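Local coordinates for XAC2610 protein (Xanthomonas axonopodis pv. citri, PDB 4QTQ) that probably inhibits a peptidoglycan hydrolase as an immunity protein linked to the type IV secretion system used in bacterial killing, and binds calcium, at residues E54-P58 / H104-V108; S76-P82 / R91-T97; K113-Y117 / T144-N148; N156-S160 / D172-L176. All blocks are in the same frame, centred on the assembly; numbering follows the deposited sequence.

Contacts 1 and 2 lie close together, with centres about 11 Å apart. Strands 94-97 and 106-112 are neighbours in one mixed sheet, and contact 1 ties that sheet to strand 52-56 of a separate four-stranded sheet. Residues 76-82 and 91-97 fall within the chain between the two halves of contact 1. Contact 3 follows and bridges from a loop of the mixed sheet toward the six-stranded antiparallel sheet, its centre about 24 Å from that of contact 1. Contact 4 comes last, in that antiparallel sheet. Its centre is about 16 Å from that of contact 3, and Ala147 touches Ser160. Its Leu176 side chain lies about 8 Å from the calcium ion.

Contact 1: residues E54-P58 / H104-V108. With CA (calcium ion), chain B.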
loop_
_atom_site.group_PDB
_atom_site.type_symbol
_atom_site.label_atom_id
_atom_site.label_comp_id
_atom_site.label_asym_id
_atom_site.label_seq_id
_atom_site.Cartn_x
_atom_site.Cartn_y
_atom_site.Cartn_z
ATOM N N GLU A 54 1.996 -8.166 -14.253
ATOM C CA GLU A 54 2.508 -9.530 -14.175
ATOM C C GLU A 54 3.843 -9.554 -13.437
ATOM O O GLU A 54 4.768 -8.830 -13.806
ATOM C CB GLU A 54 2.686 -10.134 -15.562
ATOM C CG GLU A 54 2.892 -11.637 -15.522
ATOM C CD GLU A 54 3.212 -12.215 -16.876
ATOM O OE1 GLU A 54 4.367 -12.052 -17.344
ATOM O OE2 GLU A 54 2.308 -12.858 -17.451
ATOM N N VAL A 55 3.920 -10.406 -12.409
ATOM C CA VAL A 55 5.082 -10.494 -11.516
ATOM C C VAL A 55 5.678 -11.905 -11.591
ATOM O O VAL A 55 4.966 -12.905 -11.404
ATOM C CB VAL A 55 4.683 -10.184 -10.054
ATOM C CG1 VAL A 55 5.896 -10.227 -9.133
ATOM C CG2 VAL A 55 3.980 -8.836 -9.956
ATOM N N THR A 56 6.977 -11.978 -11.859
ATOM C CA THR A 56 7.692 -13.238 -11.932
ATOM C C THR A 56 8.783 -13.271 -10.871
ATOM O O THR A 56 9.841 -12.676 -11.051
ATOM C CB THR A 56 8.365 -13.431 -13.306
ATOM O OG1 THR A 56 7.420 -13.203 -14.364
ATOM C CG2 THR A 56 8.956 -14.843 -13.413
ATOM N N PHE A 57 8.517 -13.944 -9.757
ATOM C CA PHE A 57 9.524 -14.122 -8.706
ATOM C C PHE A 57 10.559 -15.132 -9.192
ATOM O O PHE A 57 10.234 -15.969 -10.031
ATOM C CB PHE A 57 8.857 -14.605 -7.416
ATOM C CG PHE A 57 7.863 -13.613 -6.843
ATOM C CD1 PHE A 57 8.309 -12.456 -6.199
ATOM C CD2 PHE A 57 6.494 -13.824 -6.964
ATOM C CE1 PHE A 57 7.405 -11.533 -5.683
ATOM C CE2 PHE A 57 5.585 -12.910 -6.446
ATOM C CZ PHE A 57 6.043 -11.762 -5.803
ATOM N N PRO A 58 11.815 -15.048 -8.703
ATOM C CA PRO A 58 12.827 -16.002 -9.184
ATOM C C PRO A 58 12.426 -17.454 -8.945
ATOM O O PRO A 58 12.040 -17.808 -7.823
ATOM C CB PRO A 58 14.078 -15.672 -8.350
ATOM C CG PRO A 58 13.843 -14.335 -7.777
ATOM C CD PRO A 58 12.358 -14.126 -7.692
ATOM N N HIS A 104 8.680 -13.959 1.864
ATOM C CA HIS A 104 8.344 -13.805 0.454
ATOM C C HIS A 104 7.671 -12.469 0.170
ATOM O O HIS A 104 6.727 -12.088 0.865
ATOM C CB HIS A 104 7.431 -14.921 -0.026
ATOM C CG HIS A 104 7.443 -15.071 -1.510
ATOM N ND1 HIS A 104 6.692 -14.268 -2.342
ATOM C CD2 HIS A 104 8.170 -15.879 -2.315
ATOM C CE1 HIS A 104 6.926 -14.605 -3.596
ATOM N NE2 HIS A 104 7.823 -15.576 -3.607
ATOM N N GLU A 105 8.139 -11.770 -0.865
ATOM C CA GLU A 105 7.595 -10.466 -1.177
ATOM C C GLU A 105 6.131 -10.581 -1.576
ATOM O O GLU A 105 5.699 -11.553 -2.214
ATOM C CB GLU A 105 8.346 -9.755 -2.296
ATOM C CG GLU A 105 9.637 -9.098 -1.869
ATOM C CD GLU A 105 10.806 -10.022 -2.051
ATOM O OE1 GLU A 105 10.590 -11.259 -2.066
ATOM O OE2 GLU A 105 11.937 -9.513 -2.181
ATOM N N ASP A 106 5.390 -9.572 -1.148
ATOM C CA ASP A 106 4.021 -9.358 -1.522
ATOM C C ASP A 106 3.995 -8.150 -2.458
ATOM O O ASP A 106 5.034 -7.554 -2.743
ATOM C CB ASP A 106 3.212 -9.110 -0.256
ATOM C CG ASP A 106 3.468 -10.173 0.800
ATOM O OD1 ASP A 106 3.241 -11.374 0.507
ATOM O OD2 ASP A 106 3.916 -9.825 1.916
ATOM N N VAL A 107 2.810 -7.780 -2.939
ATOM C CA VAL A 107 2.709 -6.747 -3.953
ATOM C C VAL A 107 1.631 -5.725 -3.586
ATOM O O VAL A 107 0.535 -6.086 -3.121
ATOM C CB VAL A 107 2.441 -7.346 -5.357
ATOM C CG1 VAL A 107 2.336 -6.246 -6.414
ATOM C CG2 VAL A 107 3.528 -8.332 -5.720
ATOM N N VAL A 108 1.982 -4.457 -3.768
ATOM C CA VAL A 108 1.092 -3.341 -3.479
ATOM C C VAL A 108 1.002 -2.484 -4.730
ATOM O O VAL A 108 2.018 -2.102 -5.318
ATOM C CB VAL A 108 1.602 -2.488 -2.295
ATOM C CG1 VAL A 108 0.667 -1.315 -2.045
ATOM C CG2 VAL A 108 1.762 -3.324 -1.044
HETATM CA CA CA B . 4.869 -12.229 2.305
HETATM O O HOH W 1 3.589 -14.061 1.720
#
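Phe57, just after strand 52-56, reaches to the ring of His104 and the start of strand 106-112. Its CB lies 4.1 Å from His104 NE2. With CG anti to its own carbonyl carbon (chi1 -63°), the ring extends toward the other segment. Phe57 CG and CD2 both lie 3.5 Å from His104 CE1, which sits over the ring centre. The two rings form an edge-to-face pair, with the His104 edge against the Phe57 face and the planes 69° apart. Val55 CG1 lies near the rim of the opposite face. Further out, Phe57 CE1 meets Glu105 CB at 3.9 Å. At the tip, Phe57 CZ approaches Glu105 O and, at 4.3 Å, Val107 CG2. That same methyl also meets Val55 CG2.

The His104 ring is steered by a bond from its ND1 to Glu105 O, 2.9 Å long and bent to 143° at the hydrogen. His104 O binds the calcium ion at 2.4 Å, and Asp106 binds it through both carboxylate oxygens. A water is a further ligand, and Asp98, Asn100 and Asp102 complete a site that resembles the DxDxDG loop of EF-hands. Glu105 OE2 is hydrogen-bonded to His80 NE2. No hydrogen bond crosses between the two segments. The chemistry is therefore divided: a buried apolar and aromatic contact joins the two sheets, while His104 O and the Asp106 carboxylate bind the ion.

Contact 2: residues S76-P82 / R91-T97; sequences STFYHGP and RHSIILT
Two hydroxyls make the shortest polar links between these segments. Ser76 OG donates to Arg91 O at 2.7 Å. At the other end, Thr97 OG1 donates to Gly81 O, also at 2.7 Å. Between them, 78-80 and 94-97 run as adjacent parallel strands of the six-stranded mixed sheet, joined by a loop without helix or strand. Leu96 N gives a nearly straight bond to Tyr79 O at 2.9 Å. Tyr79 N answers to Ile94 O, and Gly81 N to Leu96 O. Ser93 N and Ile94 N bond to Ser76 O and Thr77 O.

The His92 ring is held between two groups. Ser76 OG lies 3.1 Å above the centre of one face. Tyr79 CB lies over the other face in a CH-pi contact, 3.5 Å from the ring centroid. Ile95 CG2 meets the edge of the Tyr79 ring, and Tyr79 OH donates to Pro82 O in the carbonyl plane, which anchors the ring tip. Lys88 adds a cation-pi contact to Tyr79.

Phe78 and Ile94 lie side by side on the other surface, with Phe78 CE1 and Ile94 CD1 3.7 Å apart. Next to them, Leu96 CD1 sits over the His80 ring, offset toward its rim, and His80 NE2 is hydrogen-bonded to Glu105 OE2. The alternating backbone bonds set the parallel register, the two hydroxyls pin its ends, and Phe78, Ile94 and Leu96 pack on strand 28-33.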
loop_
_atom_site.group_PDB
_atom_site.type_symbol
_atom_site.label_atom_id
_atom_site.label_comp_id
_atom_site.label_asym_id
_atom_site.label_seq_id
_atom_site.Cartn_x
_atom_site.Cartn_y
_atom_site.Cartn_z
ATOM N N SER A 76 8.052 7.718 -10.693
ATOM C CA SER A 76 8.181 6.927 -9.461
ATOM C C SER A 76 7.439 5.574 -9.597
ATOM O O SER A 76 6.429 5.311 -8.939
ATOM C CB SER A 76 7.659 7.723 -8.264
ATOM O OG SER A 76 8.118 7.168 -7.044
ATOM N N THR A 77 7.966 4.706 -10.444
ATOM C CA THR A 77 7.184 3.579 -10.918
ATOM C C THR A 77 7.260 2.359 -9.995
ATOM O O THR A 77 6.228 1.888 -9.507
ATOM C CB THR A 77 7.584 3.206 -12.357
ATOM O OG1 THR A 77 7.751 4.405 -13.130
ATOM C CG2 THR A 77 6.514 2.322 -12.997
ATOM N N PHE A 78 8.475 1.875 -9.737
ATOM C CA PHE A 78 8.674 0.642 -8.966
ATOM C C PHE A 78 9.547 0.855 -7.751
ATOM O O PHE A 78 10.562 1.566 -7.807
ATOM C CB PHE A 78 9.353 -0.436 -9.806
ATOM C CG PHE A 78 8.633 -0.774 -11.069
ATOM C CD1 PHE A 78 7.526 -1.607 -11.048
ATOM C CD2 PHE A 78 9.086 -0.299 -12.291
ATOM C CE1 PHE A 78 6.861 -1.934 -12.222
ATOM C CE2 PHE A 78 8.438 -0.637 -13.466
ATOM C CZ PHE A 78 7.324 -1.454 -13.431
ATOM N N TYR A 79 9.164 0.201 -6.661
ATOM C CA TYR A 79 9.972 0.161 -5.455
ATOM C C TYR A 79 10.018 -1.269 -4.910
ATOM O O TYR A 79 9.006 -1.977 -4.871
ATOM C CB TYR A 79 9.431 1.148 -4.421
ATOM C CG TYR A 79 10.066 1.050 -3.047
ATOM C CD1 TYR A 79 11.250 1.735 -2.734
ATOM C CD2 TYR A 79 9.474 0.270 -2.054
ATOM C CE1 TYR A 79 11.815 1.639 -1.472
ATOM C CE2 TYR A 79 10.027 0.171 -0.795
ATOM C CZ TYR A 79 11.186 0.851 -0.500
ATOM O OH TYR A 79 11.692 0.713 0.770
ATOM N N HIS A 80 11.206 -1.689 -4.511
ATOM C CA HIS A 80 11.418 -2.986 -3.898
ATOM C C HIS A 80 12.189 -2.735 -2.612
ATOM O O HIS A 80 13.310 -2.239 -2.633
ATOM C CB HIS A 80 12.182 -3.894 -4.869
ATOM C CG HIS A 80 12.388 -5.298 -4.379
ATOM N ND1 HIS A 80 13.281 -6.162 -4.978
ATOM C CD2 HIS A 80 11.839 -5.984 -3.351
ATOM C CE1 HIS A 80 13.264 -7.322 -4.346
ATOM N NE2 HIS A 80 12.400 -7.239 -3.351
ATOM N N GLY A 81 11.555 -3.025 -1.485
ATOM C CA GLY A 81 12.163 -2.783 -0.191
ATOM C C GLY A 81 11.144 -2.780 0.922
ATOM O O GLY A 81 9.950 -3.020 0.678
ATOM N N PRO A 82 11.597 -2.499 2.154
ATOM C CA PRO A 82 10.679 -2.511 3.283
ATOM C C PRO A 82 9.816 -1.242 3.357
ATOM O O PRO A 82 10.164 -0.201 2.763
ATOM C CB PRO A 82 11.617 -2.618 4.497
ATOM C CG PRO A 82 12.979 -2.194 4.020
ATOM C CD PRO A 82 12.927 -1.986 2.533
ATOM N N ARG A 91 5.877 7.792 -2.888
ATOM C CA ARG A 91 4.714 7.128 -3.427
ATOM C C ARG A 91 5.185 6.483 -4.715
ATOM O O ARG A 91 5.820 7.132 -5.536
ATOM C CB ARG A 91 3.628 8.159 -3.708
ATOM C CG ARG A 91 2.390 7.634 -4.421
ATOM C CD ARG A 91 1.516 8.782 -4.909
ATOM N NE ARG A 91 2.224 9.662 -5.841
ATOM C CZ ARG A 91 1.740 10.799 -6.338
ATOM N NH1 ARG A 91 0.521 11.224 -6.011
ATOM N NH2 ARG A 91 2.480 11.517 -7.175
ATOM N N HIS A 92 4.910 5.195 -4.871
ATOM C CA HIS A 92 5.258 4.461 -6.085
ATOM C C HIS A 92 4.011 3.786 -6.601
ATOM O O HIS A 92 3.100 3.523 -5.830
ATOM C CB HIS A 92 6.342 3.412 -5.808
ATOM C CG HIS A 92 7.711 3.988 -5.633
ATOM N ND1 HIS A 92 8.144 4.531 -4.442
ATOM C CD2 HIS A 92 8.750 4.097 -6.494
ATOM C CE1 HIS A 92 9.387 4.954 -4.578
ATOM N NE2 HIS A 92 9.777 4.704 -5.814
ATOM N N SER A 93 3.976 3.508 -7.904
ATOM C CA SER A 93 2.834 2.801 -8.513
ATOM C C SER A 93 2.771 1.309 -8.129
ATOM O O SER A 93 1.686 0.768 -7.888
ATOM C CB SER A 93 2.883 2.924 -10.036
ATOM O OG SER A 93 2.734 4.270 -10.440
ATOM N N ILE A 94 3.934 0.647 -8.091
ATOM C CA ILE A 94 3.990 -0.803 -7.889
ATOM C C ILE A 94 5.125 -1.123 -6.932
ATOM O O ILE A 94 6.289 -0.850 -7.242
ATOM C CB ILE A 94 4.210 -1.551 -9.222
ATOM C CG1 ILE A 94 2.979 -1.410 -10.122
ATOM C CG2 ILE A 94 4.524 -3.031 -8.974
ATOM C CD1 ILE A 94 3.223 -1.810 -11.556
ATOM N N ILE A 95 4.763 -1.688 -5.780
ATOM C CA ILE A 95 5.680 -1.931 -4.640
ATOM C C ILE A 95 5.781 -3.434 -4.281
ATOM O O ILE A 95 4.773 -4.111 -4.041
ATOM C CB ILE A 95 5.182 -1.151 -3.401
ATOM C CG1 ILE A 95 5.258 0.365 -3.657
ATOM C CG2 ILE A 95 5.935 -1.548 -2.123
ATOM C CD1 ILE A 95 4.079 1.132 -3.089
ATOM N N LEU A 96 7.009 -3.930 -4.260
ATOM C CA LEU A 96 7.358 -5.293 -3.848
ATOM C C LEU A 96 7.991 -5.241 -2.451
ATOM O O LEU A 96 9.037 -4.622 -2.244
ATOM C CB LEU A 96 8.346 -5.911 -4.840
ATOM C CG LEU A 96 8.110 -5.671 -6.330
ATOM C CD1 LEU A 96 9.304 -6.163 -7.133
ATOM C CD2 LEU A 96 6.840 -6.361 -6.785
ATOM N N THR A 97 7.328 -5.872 -1.489
ATOM C CA THR A 97 7.670 -5.735 -0.087
ATOM C C THR A 97 6.978 -6.862 0.670
ATOM O O THR A 97 5.844 -7.226 0.344
ATOM C CB THR A 97 7.214 -4.361 0.461
ATOM O OG1 THR A 97 7.746 -4.163 1.769
ATOM C CG2 THR A 97 5.676 -4.254 0.525
#

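Contact 3: residues K113-Y117 / T144-N148; sequences KEGNY and TVMAN
Glu114 meets the 144-148 loop through both its backbone and its side chain. Glu114 O accepts a nearly straight bond from Met146 N, 2.8 Å long. Its side chain runs beside that of Val145, with Glu114 OE1 and Val145 CG2 4.0 Å apart. Val145 CG1 also approaches Glu114 O. The next residue, Gly115, brings its CA to 3.6 Å from Ala147 O, the same oxygen that accepts the Asn116 N-H.

Residues 144-147 form a type II beta turn, closed by Ala147 N bonding to Thr144 O. The turn lies after helix 138-143. The facing residues belong to the loop between strands 106-112 and 121-128 of the mixed sheet. The contact thus joins a loop of that sheet to the segment leading into the antiparallel sheet.

Asn116 makes the remaining polar links. Its backbone N donates to Ala147 O at 2.8 Å, from well above the carbonyl plane. Its side chain runs beside that of Asn148, with the two amides nearly coplanar, 20° apart. With CG anti to the backbone N (chi1 -156°), the amide is carried to Asn148. Asn116 ND2 donates to Asn148 OD1 at 2.6 Å, straight at 169° and in the planes of both amides. The same ND2 also bonds to Gly163 O, so two acceptors fix the rotation of the amide. Asn148 ND2 in turn bonds to Thr161 OG1. On the carbonyl side of Asn116, OD1 meets Met146 CE at 3.3 Å. The Met146 chain bends at both chi2 and chi3 and crosses the asparagine at about a right angle.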
loop_
_atom_site.group_PDB
_atom_site.type_symbol
_atom_site.label_atom_id
_atom_site.label_comp_id
_atom_site.label_asym_id
_atom_site.label_seq_id
_atom_site.Cartn_x
_atom_site.Cartn_y
_atom_site.Cartn_z
ATOM N N LYS A 113 -7.850 6.460 -5.788
ATOM C CA LYS A 113 -7.608 7.700 -5.077
ATOM C C LYS A 113 -8.656 7.893 -3.978
ATOM O O LYS A 113 -9.269 8.938 -3.866
ATOM C CB LYS A 113 -7.567 8.880 -6.065
ATOM C CG LYS A 113 -6.338 8.828 -6.968
ATOM C CD LYS A 113 -6.061 10.139 -7.678
ATOM C CE LYS A 113 -7.243 10.544 -8.527
ATOM N NZ LYS A 113 -6.794 11.451 -9.612
ATOM N N GLU A 114 -8.824 6.854 -3.166
ATOM C CA GLU A 114 -9.745 6.859 -2.029
ATOM C C GLU A 114 -8.993 7.125 -0.711
ATOM O O GLU A 114 -9.533 6.928 0.372
ATOM C CB GLU A 114 -10.464 5.508 -1.943
ATOM C CG GLU A 114 -11.225 5.063 -3.192
ATOM C CD GLU A 114 -11.958 3.742 -2.972
ATOM O OE1 GLU A 114 -11.310 2.703 -2.709
ATOM O OE2 GLU A 114 -13.196 3.724 -3.039
ATOM N N GLY A 115 -7.740 7.546 -0.805
ATOM C CA GLY A 115 -7.012 7.976 0.363
ATOM C C GLY A 115 -7.595 9.279 0.863
ATOM O O GLY A 115 -8.454 9.897 0.202
ATOM N N ASN A 116 -7.116 9.701 2.024
ATOM C CA ASN A 116 -7.540 10.961 2.629
ATOM C C ASN A 116 -7.416 12.120 1.643
ATOM O O ASN A 116 -6.400 12.267 0.975
ATOM C CB ASN A 116 -6.712 11.252 3.885
ATOM C CG ASN A 116 -7.427 12.171 4.869
ATOM O OD1 ASN A 116 -8.626 12.445 4.745
ATOM N ND2 ASN A 116 -6.687 12.649 5.857
ATOM N N TYR A 117 -8.476 12.914 1.528
ATOM C CA TYR A 117 -8.503 14.077 0.632
ATOM C C TYR A 117 -8.170 13.742 -0.812
ATOM O O TYR A 117 -7.572 14.548 -1.516
ATOM C CB TYR A 117 -7.598 15.196 1.176
ATOM C CG TYR A 117 -8.172 15.746 2.451
ATOM C CD1 TYR A 117 -9.282 16.588 2.419
ATOM C CD2 TYR A 117 -7.658 15.381 3.691
ATOM C CE1 TYR A 117 -9.848 17.077 3.585
ATOM C CE2 TYR A 117 -8.218 15.869 4.864
ATOM C CZ TYR A 117 -9.312 16.718 4.802
ATOM O OH TYR A 117 -9.887 17.210 5.949
ATOM N N THR A 144 -5.728 1.479 3.600
ATOM C CA THR A 144 -5.226 2.627 2.824
ATOM C C THR A 144 -6.335 3.620 2.489
ATOM O O THR A 144 -6.050 4.778 2.152
ATOM C CB THR A 144 -4.494 2.201 1.523
ATOM O OG1 THR A 144 -5.437 1.755 0.537
ATOM C CG2 THR A 144 -3.478 1.097 1.788
ATOM N N VAL A 145 -7.583 3.167 2.596
ATOM C CA VAL A 145 -8.747 4.011 2.341
ATOM C C VAL A 145 -8.887 5.041 3.460
ATOM O O VAL A 145 -8.856 4.709 4.653
ATOM C CB VAL A 145 -10.043 3.183 2.206
ATOM C CG1 VAL A 145 -11.256 4.092 2.036
ATOM C CG2 VAL A 145 -9.949 2.238 1.027
ATOM N N MET A 146 -9.027 6.298 3.044
ATOM C CA MET A 146 -9.033 7.466 3.939
ATOM C C MET A 146 -7.729 7.648 4.743
ATOM O O MET A 146 -7.662 8.482 5.655
ATOM C CB MET A 146 -10.261 7.449 4.856
ATOM C CG MET A 146 -11.586 7.708 4.134
ATOM S SD MET A 146 -11.720 9.315 3.296
ATOM C CE MET A 146 -11.287 10.454 4.614
ATOM N N ALA A 147 -6.686 6.900 4.400
ATOM C CA ALA A 147 -5.395 7.077 5.053
ATOM C C ALA A 147 -4.630 8.194 4.360
ATOM O O ALA A 147 -4.906 8.531 3.204
ATOM C CB ALA A 147 -4.594 5.799 5.000
ATOM N N ASN A 148 -3.648 8.748 5.064
ATOM C CA ASN A 148 -2.784 9.765 4.480
ATOM C C ASN A 148 -1.741 9.190 3.545
ATOM O O ASN A 148 -1.005 9.939 2.914
ATOM C CB ASN A 148 -2.127 10.608 5.567
ATOM C CG ASN A 148 -3.135 11.423 6.330
ATOM O OD1 ASN A 148 -4.183 11.786 5.791
ATOM N ND2 ASN A 148 -2.848 11.693 7.595
#

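Contact 4: residues N156-S160 / D172-L176; sequences NMLTS and DTYEL
Tyr174 N donates to Leu158 O at 2.8 Å, in the carbonyl plane. That oxygen also takes a CA-H contact from Thr173, and it lies near the edge of the Tyr174 ring. Leu158 N returns a bond to Tyr174 O, also 2.8 Å long. Ser160 and Asp172 form the next hydrogen-bonded pair, and Leu176 N bonds to Asn156 O at 2.9 Å.

This is the open end of the beta hairpin of strands 157-163 and 168-176. The strands are antiparallel, with axes 4.6 Å apart. Within a six-stranded antiparallel sheet, strand 152-154 lies beside 157-163 and strand 181-190 beside 168-176.

On the surface that carries Leu158 and Tyr174, their CB atoms are 4.1 Å apart. Leu158 CD1 reaches Leu176 CB, and helix 138-143 packs over both leucines through Leu140. Asp172 forms a salt bridge with Arg186.

On the other surface Met157 bends at chi2 (-61°) and sends its CE to Glu175 CG, 3.9 Å away. Met157 SD lies 4.0 Å from Thr173 CG2. Thr173 and Thr159 lie side by side. Asn156 ND2 gives Glu175 OE2 a weak bond of 3.2 Å, with amide and carboxylate planes 82° apart.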
loop_
_atom_site.group_PDB
_atom_site.type_symbol
_atom_site.label_atom_id
_atom_site.label_comp_id
_atom_site.label_asym_id
_atom_site.label_seq_id
_atom_site.Cartn_x
_atom_site.Cartn_y
_atom_site.Cartn_z
ATOM N N ASN A 156 5.131 -7.525 13.169
ATOM C CA ASN A 156 3.747 -7.849 12.813
ATOM C C ASN A 156 2.774 -6.680 13.052
ATOM O O ASN A 156 1.552 -6.873 13.059
ATOM C CB ASN A 156 3.282 -9.127 13.529
ATOM C CG ASN A 156 3.016 -8.919 15.011
ATOM O OD1 ASN A 156 3.604 -8.039 15.650
ATOM N ND2 ASN A 156 2.127 -9.738 15.569
ATOM N N MET A 157 3.321 -5.474 13.225
ATOM C CA MET A 157 2.523 -4.264 13.447
ATOM C C MET A 157 2.543 -3.343 12.227
ATOM O O MET A 157 3.597 -3.075 11.653
ATOM C CB MET A 157 3.035 -3.493 14.671
ATOM C CG MET A 157 2.920 -4.256 15.984
ATOM S SD MET A 157 1.207 -4.658 16.385
ATOM C CE MET A 157 1.426 -5.927 17.639
ATOM N N LEU A 158 1.361 -2.861 11.858
ATOM C CA LEU A 158 1.184 -1.951 10.746
ATOM C C LEU A 158 0.621 -0.625 11.271
ATOM O O LEU A 158 -0.360 -0.614 12.011
ATOM C CB LEU A 158 0.214 -2.551 9.721
ATOM C CG LEU A 158 0.789 -3.527 8.685
ATOM C CD1 LEU A 158 1.548 -4.695 9.313
ATOM C CD2 LEU A 158 -0.320 -4.051 7.788
ATOM N N THR A 159 1.236 0.487 10.888
ATOM C CA THR A 159 0.751 1.800 11.306
ATOM C C THR A 159 0.256 2.629 10.122
ATOM O O THR A 159 0.796 2.553 9.024
ATOM C CB THR A 159 1.835 2.584 12.070
ATOM O OG1 THR A 159 3.060 2.527 11.339
ATOM C CG2 THR A 159 2.061 1.988 13.447
ATOM N N SER A 160 -0.787 3.412 10.369
ATOM C CA SER A 160 -1.441 4.231 9.350
ATOM C C SER A 160 -1.988 5.478 10.041
ATOM O O SER A 160 -2.395 5.415 11.205
ATOM C CB SER A 160 -2.584 3.446 8.701
ATOM O OG SER A 160 -3.055 4.062 7.509
ATOM N N ASP A 172 -3.399 4.878 13.773
ATOM C CA ASP A 172 -3.905 3.509 13.876
ATOM C C ASP A 172 -2.773 2.499 13.895
ATOM O O ASP A 172 -1.789 2.643 13.171
ATOM C CB ASP A 172 -4.839 3.204 12.703
ATOM C CG ASP A 172 -6.200 3.811 12.883
ATOM O OD1 ASP A 172 -6.542 4.203 14.008
ATOM O OD2 ASP A 172 -6.958 3.883 11.904
ATOM N N THR A 173 -2.926 1.482 14.734
ATOM C CA THR A 173 -1.998 0.366 14.775
ATOM C C THR A 173 -2.808 -0.916 14.577
ATOM O O THR A 173 -3.826 -1.142 15.256
ATOM C CB THR A 173 -1.189 0.325 16.091
ATOM O OG1 THR A 173 -0.358 1.496 16.184
ATOM C CG2 THR A 173 -0.307 -0.922 16.158
ATOM N N TYR A 174 -2.361 -1.719 13.612
ATOM C CA TYR A 174 -2.978 -2.989 13.274
ATOM C C TYR A 174 -1.976 -4.074 13.587
ATOM O O TYR A 174 -0.772 -3.898 13.363
ATOM C CB TYR A 174 -3.312 -3.067 11.778
ATOM C CG TYR A 174 -4.389 -2.114 11.340
ATOM C CD1 TYR A 174 -4.105 -0.767 11.106
ATOM C CD2 TYR A 174 -5.695 -2.558 11.164
ATOM C CE1 TYR A 174 -5.103 0.116 10.708
ATOM C CE2 TYR A 174 -6.694 -1.696 10.759
ATOM C CZ TYR A 174 -6.400 -0.364 10.541
ATOM O OH TYR A 174 -7.405 0.478 10.159
ATOM N N GLU A 175 -2.471 -5.198 14.101
ATOM C CA GLU A 175 -1.649 -6.402 14.222
ATOM C C GLU A 175 -2.044 -7.296 13.069
ATOM O O GLU A 175 -3.241 -7.476 12.799
ATOM C CB GLU A 175 -1.884 -7.103 15.554
ATOM C CG GLU A 175 -1.034 -8.348 15.755
ATOM C CD GLU A 175 -1.160 -8.938 17.145
ATOM O OE1 GLU A 175 -2.021 -8.490 17.920
ATOM O OE2 GLU A 175 -0.400 -9.871 17.469
ATOM N N LEU A 176 -1.048 -7.840 12.380
ATOM C CA LEU A 176 -1.300 -8.738 11.273
ATOM C C LEU A 176 -0.960 -10.146 11.710
ATOM O O LEU A 176 0.191 -10.425 12.046
ATOM C CB LEU A 176 -0.463 -8.365 10.055
ATOM C CG LEU A 176 -0.768 -9.223 8.812
ATOM C CD1 LEU A 176 -2.030 -8.754 8.094
ATOM C CD2 LEU A 176 0.410 -9.199 7.866
#